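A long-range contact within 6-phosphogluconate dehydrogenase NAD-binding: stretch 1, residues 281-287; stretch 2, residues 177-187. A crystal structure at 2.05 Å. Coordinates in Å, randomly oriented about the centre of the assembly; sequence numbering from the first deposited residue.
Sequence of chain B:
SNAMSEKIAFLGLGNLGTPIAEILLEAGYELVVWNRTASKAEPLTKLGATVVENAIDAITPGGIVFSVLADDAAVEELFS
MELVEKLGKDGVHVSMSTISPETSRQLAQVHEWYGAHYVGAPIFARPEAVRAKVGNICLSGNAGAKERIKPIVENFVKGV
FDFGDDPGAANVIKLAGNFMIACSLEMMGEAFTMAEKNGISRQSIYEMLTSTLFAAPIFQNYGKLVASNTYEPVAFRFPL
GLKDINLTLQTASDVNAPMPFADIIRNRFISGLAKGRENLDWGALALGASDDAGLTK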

ATOM      1  N   ASP B 281      -4.639   3.328 -19.215  1.00 25.30           N
ATOM      2  CA  ASP B 281      -4.830   3.914 -17.906  1.00 23.65           C
ATOM      3  C   ASP B 281      -3.464   4.117 -17.234  1.00 27.17           C
ATOM      4  O   ASP B 281      -2.534   3.333 -17.460  1.00 25.79           O
ATOM      5  CB  ASP B 281      -5.716   2.986 -17.060  1.00 24.36           C
ATOM      6  CG  ASP B 281      -6.104   3.598 -15.767  1.00 28.71           C
ATOM      7  OD1 ASP B 281      -6.895   4.586 -15.797  1.00 31.25           O
ATOM      8  OD2 ASP B 281      -5.564   3.152 -14.708  1.00 26.75           O
ATOM      9  N   TRP B 282      -3.383   5.068 -16.314  1.00 25.06           N
ATOM     10  CA  TRP B 282      -2.144   5.356 -15.587  1.00 25.29           C
ATOM     11  C   TRP B 282      -1.675   4.151 -14.773  1.00 25.40           C
ATOM     12  O   TRP B 282      -0.489   4.036 -14.553  1.00 23.59           O
ATOM     13  CB  TRP B 282      -2.282   6.594 -14.705  1.00 25.73           C
ATOM     14  CG  TRP B 282      -2.976   6.344 -13.406  1.00 28.31           C
ATOM     15  CD1 TRP B 282      -4.259   5.912 -13.223  1.00 31.51           C
ATOM     16  CD2 TRP B 282      -2.479   6.691 -12.110  1.00 28.28           C
ATOM     17  NE1 TRP B 282      -4.565   5.910 -11.886  1.00 31.80           N
ATOM     18  CE2 TRP B 282      -3.498   6.397 -11.179  1.00 32.76           C
ATOM     19  CE3 TRP B 282      -1.263   7.214 -11.641  1.00 29.64           C
ATOM     20  CZ2 TRP B 282      -3.340   6.599  -9.799  1.00 32.04           C
ATOM     21  CZ3 TRP B 282      -1.087   7.369 -10.275  1.00 31.97           C
ATOM     22  CH2 TRP B 282      -2.111   7.029  -9.366  1.00 33.49           C
ATOM     23  N   GLY B 283      -2.577   3.223 -14.432  1.00 20.66           N
ATOM     24  CA  GLY B 283      -2.229   1.961 -13.795  1.00 20.16           C
ATOM     25  C   GLY B 283      -1.218   1.147 -14.579  1.00 24.42           C
ATOM     26  O   GLY B 283      -0.513   0.307 -14.012  1.00 22.80           O
ATOM     27  N   ALA B 284      -1.129   1.377 -15.917  1.00 24.37           N
ATOM     28  CA  ALA B 284      -0.186   0.650 -16.767  1.00 23.45           C
ATOM     29  C   ALA B 284       1.253   0.934 -16.419  1.00 22.99           C
ATOM     30  O   ALA B 284       2.119   0.283 -16.966  1.00 21.57           O
ATOM     31  CB  ALA B 284      -0.449   0.972 -18.236  1.00 25.25           C
ATOM     32  N   LEU B 285       1.558   1.822 -15.445  1.00 22.60           N
ATOM     33  CA  LEU B 285       2.945   1.980 -14.996  1.00 22.89           C
ATOM     34  C   LEU B 285       3.443   0.595 -14.501  1.00 24.34           C
ATOM     35  O   LEU B 285       4.648   0.281 -14.590  1.00 23.22           O
ATOM     36  CB  LEU B 285       3.078   3.060 -13.892  1.00 22.52           C
ATOM     37  CG  LEU B 285       2.531   2.682 -12.502  1.00 26.67           C
ATOM     38  CD1 LEU B 285       3.568   1.976 -11.643  1.00 26.64           C
ATOM     39  CD2 LEU B 285       1.996   3.907 -11.784  1.00 26.20           C
ATOM     40  N   ALA B 286       2.504  -0.231 -13.967  1.00 20.42           N
ATOM     41  CA  ALA B 286       2.817  -1.559 -13.433  1.00 21.88           C
ATOM     42  C   ALA B 286       3.324  -2.565 -14.502  1.00 26.98           C
ATOM     43  O   ALA B 286       3.905  -3.591 -14.114  1.00 25.46           O
ATOM     44  CB  ALA B 286       1.618  -2.133 -12.696  1.00 23.11           C
ATOM     45  N   LEU B 287       3.127  -2.272 -15.818  1.00 22.82           N
ATOM     46  CA  LEU B 287       3.659  -3.079 -16.911  1.00 23.32           C
ATOM     47  C   LEU B 287       5.144  -3.030 -17.005  1.00 26.38           C
ATOM     48  O   LEU B 287       5.697  -3.940 -17.606  1.00 24.39           O
ATOM     49  CB  LEU B 287       3.083  -2.689 -18.292  1.00 24.01           C
ATOM     50  CG  LEU B 287       1.728  -3.228 -18.626  1.00 30.18           C
ATOM     51  CD1 LEU B 287       1.285  -2.749 -19.997  1.00 30.94           C
ATOM     52  CD2 LEU B 287       1.734  -4.782 -18.649  1.00 32.61           C
TER
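Stretch 2 177-187: GNFMIACSLEM

Stretch 2 is helical throughout, from Gly177 to Met187, and the helix runs on beyond both ends. Each amide from Ile181 to Met187 bonds to the carbonyl four residues earlier, at 2.9 to 3.0 Å between N and O. Stretch 1 contains a short 3-10 segment, Trp282 to Ala286. Its i to i+3 bonds include Leu285 N to Trp282 O at 3.1 Å and Ala286 N to Gly283 O at 3.1 Å.

The nearest CA pair across the stretches is Ala286 and Glu186, at 5.2 Å. The two stretches run in broadly the same direction. Trp282 reaches the helix from Asn178 to Leu185, and Ala286 sits by Leu185 and Glu186. The side of the helix that meets stretch 1 carries Asn178, Ile181, Ala182, Leu185 and Glu186. Phe179 and Cys183 point away.

Leu185 is the main bump of the helix. It points toward stretch 1 and enters the hollow between Trp282, Gly283 and Leu285. Its CD1 lies over one face of the Trp282 ring, 4.5 Å from CZ2. The same CD1 is 3.9 Å from Gly283 CA and 3.7 Å from Leu285 CD2. Gly283 has no side chain, and Leu185 packs on its CA. A CB there would be crowded by Asp281 OD2, at 3.1 Å. Gly283 N also donates a hydrogen bond to Asp281 OD2, at 3.0 Å, within stretch 1.

Trp282 is the large bump of stretch 1. Its CA-to-CB bond points sideways, but the ring end comes nearer to the helix. Trp282 CH2 is 3.5 Å from Ile181 CG2, and CZ3 is 4.1 Å from Ala182 CB. At the ring edge, CH2 is 4.0 Å from Asn178 O. That carbonyl already accepts the helix bond from Ala182 N.

Leu285 points toward the helix and fits where Ala182 is small. Its CD2 is 4.2 Å from Ala182 CB, and its CD1 is 4.0 Å from Ala182 O. CD1 also lies 3.8 Å from Glu186 N and 3.9 Å from Glu186 OE2. Ala286 is a smaller bump, with CB 3.6 Å from Leu185 O. Its short side chain accompanies the close approach of the two backbones here.

No direct hydrogen bond crosses between the stretches. Water 1 makes a bridge instead, donating to Glu186 OE2 at 2.6 Å from its O and to Leu285 O at 2.9 Å. The rest of the contact is shape fitting, mostly between apolar groups. It buries 370 Å², both sides summed, and joins residues at least 97 positions apart in sequence.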

ATOM      1  N   GLY B 177      -0.699  11.452  -1.443  1.00 25.21           N
ATOM      2  CA  GLY B 177      -1.697  10.412  -1.616  1.00 25.65           C
ATOM      3  C   GLY B 177      -1.557   9.718  -2.953  1.00 25.69           C
ATOM      4  O   GLY B 177      -1.492   8.483  -2.989  1.00 23.73           O
ATOM      5  N   ASN B 178      -1.439  10.516  -4.043  1.00 20.62           N
ATOM      6  CA  ASN B 178      -1.262  10.014  -5.420  1.00 21.49           C
ATOM      7  C   ASN B 178       0.085   9.294  -5.591  1.00 23.62           C
ATOM      8  O   ASN B 178       0.151   8.307  -6.300  1.00 23.61           O
ATOM      9  CB  ASN B 178      -1.389  11.131  -6.453  1.00 25.68           C
ATOM     10  CG  ASN B 178      -2.810  11.509  -6.817  1.00 48.53           C
ATOM     11  OD1 ASN B 178      -3.800  10.965  -6.305  1.00 36.43           O
ATOM     12  ND2 ASN B 178      -2.931  12.451  -7.733  1.00 38.16           N
ATOM     13  N   PHE B 179       1.107   9.762  -4.907  1.00 19.64           N
ATOM     14  CA  PHE B 179       2.422   9.108  -4.873  1.00 19.73           C
ATOM     15  C   PHE B 179       2.294   7.731  -4.247  1.00 22.50           C
ATOM     16  O   PHE B 179       2.834   6.784  -4.789  1.00 22.39           O
ATOM     17  CB  PHE B 179       3.456   9.972  -4.128  1.00 20.28           C
ATOM     18  CG  PHE B 179       4.612   9.232  -3.519  1.00 21.03           C
ATOM     19  CD1 PHE B 179       5.651   8.753  -4.312  1.00 20.59           C
ATOM     20  CD2 PHE B 179       4.663   9.000  -2.151  1.00 23.01           C
ATOM     21  CE1 PHE B 179       6.725   8.106  -3.735  1.00 22.04           C
ATOM     22  CE2 PHE B 179       5.718   8.303  -1.585  1.00 24.36           C
ATOM     23  CZ  PHE B 179       6.745   7.872  -2.366  1.00 23.03           C
HETATM   24  N   MSE B 180       1.536   7.603  -3.157  1.00 18.11           N
HETATM   25  CA  MSE B 180       1.384   6.311  -2.480  1.00 17.42           C
HETATM   26  C   MSE B 180       0.545   5.370  -3.324  1.00 21.86           C
HETATM   27  O   MSE B 180       0.818   4.177  -3.346  1.00 17.89           O
HETATM   28  CB  MSE B 180       0.790   6.444  -1.100  1.00 18.74           C
HETATM   29  CG  MSE B 180       1.803   6.983  -0.137  1.00 21.93           C
HETATM   30 SE   MSE B 180       1.223   7.238   1.707  0.72 22.94          SE
HETATM   31  CE  MSE B 180       0.741   5.438   2.199  1.00 25.66           C
ATOM     32  N   ILE B 181      -0.420   5.911  -4.090  1.00 20.82           N
ATOM     33  CA  ILE B 181      -1.210   5.061  -4.986  1.00 19.25           C
ATOM     34  C   ILE B 181      -0.283   4.472  -6.054  1.00 22.36           C
ATOM     35  O   ILE B 181      -0.330   3.274  -6.301  1.00 22.07           O
ATOM     36  CB  ILE B 181      -2.398   5.778  -5.592  1.00 21.90           C
ATOM     37  CG1 ILE B 181      -3.444   6.138  -4.504  1.00 23.15           C
ATOM     38  CG2 ILE B 181      -3.049   4.884  -6.723  1.00 23.13           C
ATOM     39  CD1 ILE B 181      -4.486   7.206  -5.009  1.00 22.47           C
ATOM     40  N   ALA B 182       0.579   5.310  -6.649  1.00 19.42           N
ATOM     41  CA  ALA B 182       1.542   4.929  -7.694  1.00 18.64           C
ATOM     42  C   ALA B 182       2.545   3.909  -7.150  1.00 20.14           C
ATOM     43  O   ALA B 182       2.868   2.937  -7.862  1.00 18.51           O
ATOM     44  CB  ALA B 182       2.266   6.152  -8.244  1.00 18.97           C
ATOM     45  N   CYS B 183       3.012   4.088  -5.908  1.00 16.88           N
ATOM     46  CA  CYS B 183       3.882   3.087  -5.259  1.00 17.26           C
ATOM     47  C   CYS B 183       3.164   1.751  -5.086  1.00 19.59           C
ATOM     48  O   CYS B 183       3.785   0.709  -5.216  1.00 18.98           O
ATOM     49  CB  CYS B 183       4.382   3.580  -3.910  1.00 18.17           C
ATOM     50  SG  CYS B 183       5.542   4.940  -4.003  1.00 23.01           S
ATOM     51  N   SER B 184       1.887   1.782  -4.764  1.00 17.37           N
ATOM     52  CA  SER B 184       1.085   0.553  -4.571  1.00 17.99           C
ATOM     53  C   SER B 184       1.000  -0.190  -5.861  1.00 20.93           C
ATOM     54  O   SER B 184       1.155  -1.401  -5.884  1.00 22.71           O
ATOM     55  CB  SER B 184      -0.298   0.907  -4.018  1.00 19.20           C
ATOM     56  OG  SER B 184      -0.087   1.636  -2.816  1.00 22.53           O
ATOM     57  N   LEU B 185       0.771   0.533  -6.960  1.00 19.46           N
ATOM     58  CA  LEU B 185       0.761  -0.080  -8.281  1.00 19.06           C
ATOM     59  C   LEU B 185       2.103  -0.728  -8.632  1.00 20.60           C
ATOM     60  O   LEU B 185       2.148  -1.836  -9.151  1.00 18.89           O
ATOM     61  CB  LEU B 185       0.457   0.961  -9.345  1.00 18.45           C
ATOM     62  CG  LEU B 185      -1.042   1.349  -9.464  1.00 24.46           C
ATOM     63  CD1 LEU B 185      -1.168   2.729 -10.164  1.00 25.85           C
ATOM     64  CD2 LEU B 185      -1.806   0.292 -10.218  1.00 28.73           C
ATOM     65  N   GLU B 186       3.191  -0.010  -8.369  1.00 15.48           N
ATOM     66  CA  GLU B 186       4.513  -0.507  -8.677  1.00 15.62           C
ATOM     67  C   GLU B 186       4.871  -1.744  -7.827  1.00 20.70           C
ATOM     68  O   GLU B 186       5.396  -2.704  -8.375  1.00 24.37           O
ATOM     69  CB  GLU B 186       5.563   0.612  -8.509  1.00 16.86           C
ATOM     70  CG  GLU B 186       6.984   0.113  -8.595  1.00 16.97           C
ATOM     71  CD  GLU B 186       7.394  -0.441  -9.928  1.00 33.13           C
ATOM     72  OE1 GLU B 186       8.422  -1.147  -9.965  1.00 27.42           O
ATOM     73  OE2 GLU B 186       6.801  -0.037 -10.956  1.00 23.46           O
HETATM   74  N   MSE B 187       4.649  -1.730  -6.517  1.00 18.20           N
HETATM   75  CA  MSE B 187       5.053  -2.873  -5.694  1.00 16.56           C
HETATM   76  C   MSE B 187       4.227  -4.124  -6.085  1.00 20.69           C
HETATM   77  O   MSE B 187       4.751  -5.224  -6.055  1.00 20.17           O
HETATM   78  CB  MSE B 187       4.947  -2.576  -4.194  1.00 16.22           C
HETATM   79  CG  MSE B 187       3.471  -2.439  -3.662  1.00 18.81           C
HETATM   80 SE   MSE B 187       3.434  -2.041  -1.760  0.72 19.29          SE
HETATM   81  CE  MSE B 187       3.732  -0.162  -1.723  1.00 22.96           C
TER
HETATM   82  O   HOH W   1       6.218  -1.585 -12.996  1.00 29.40           O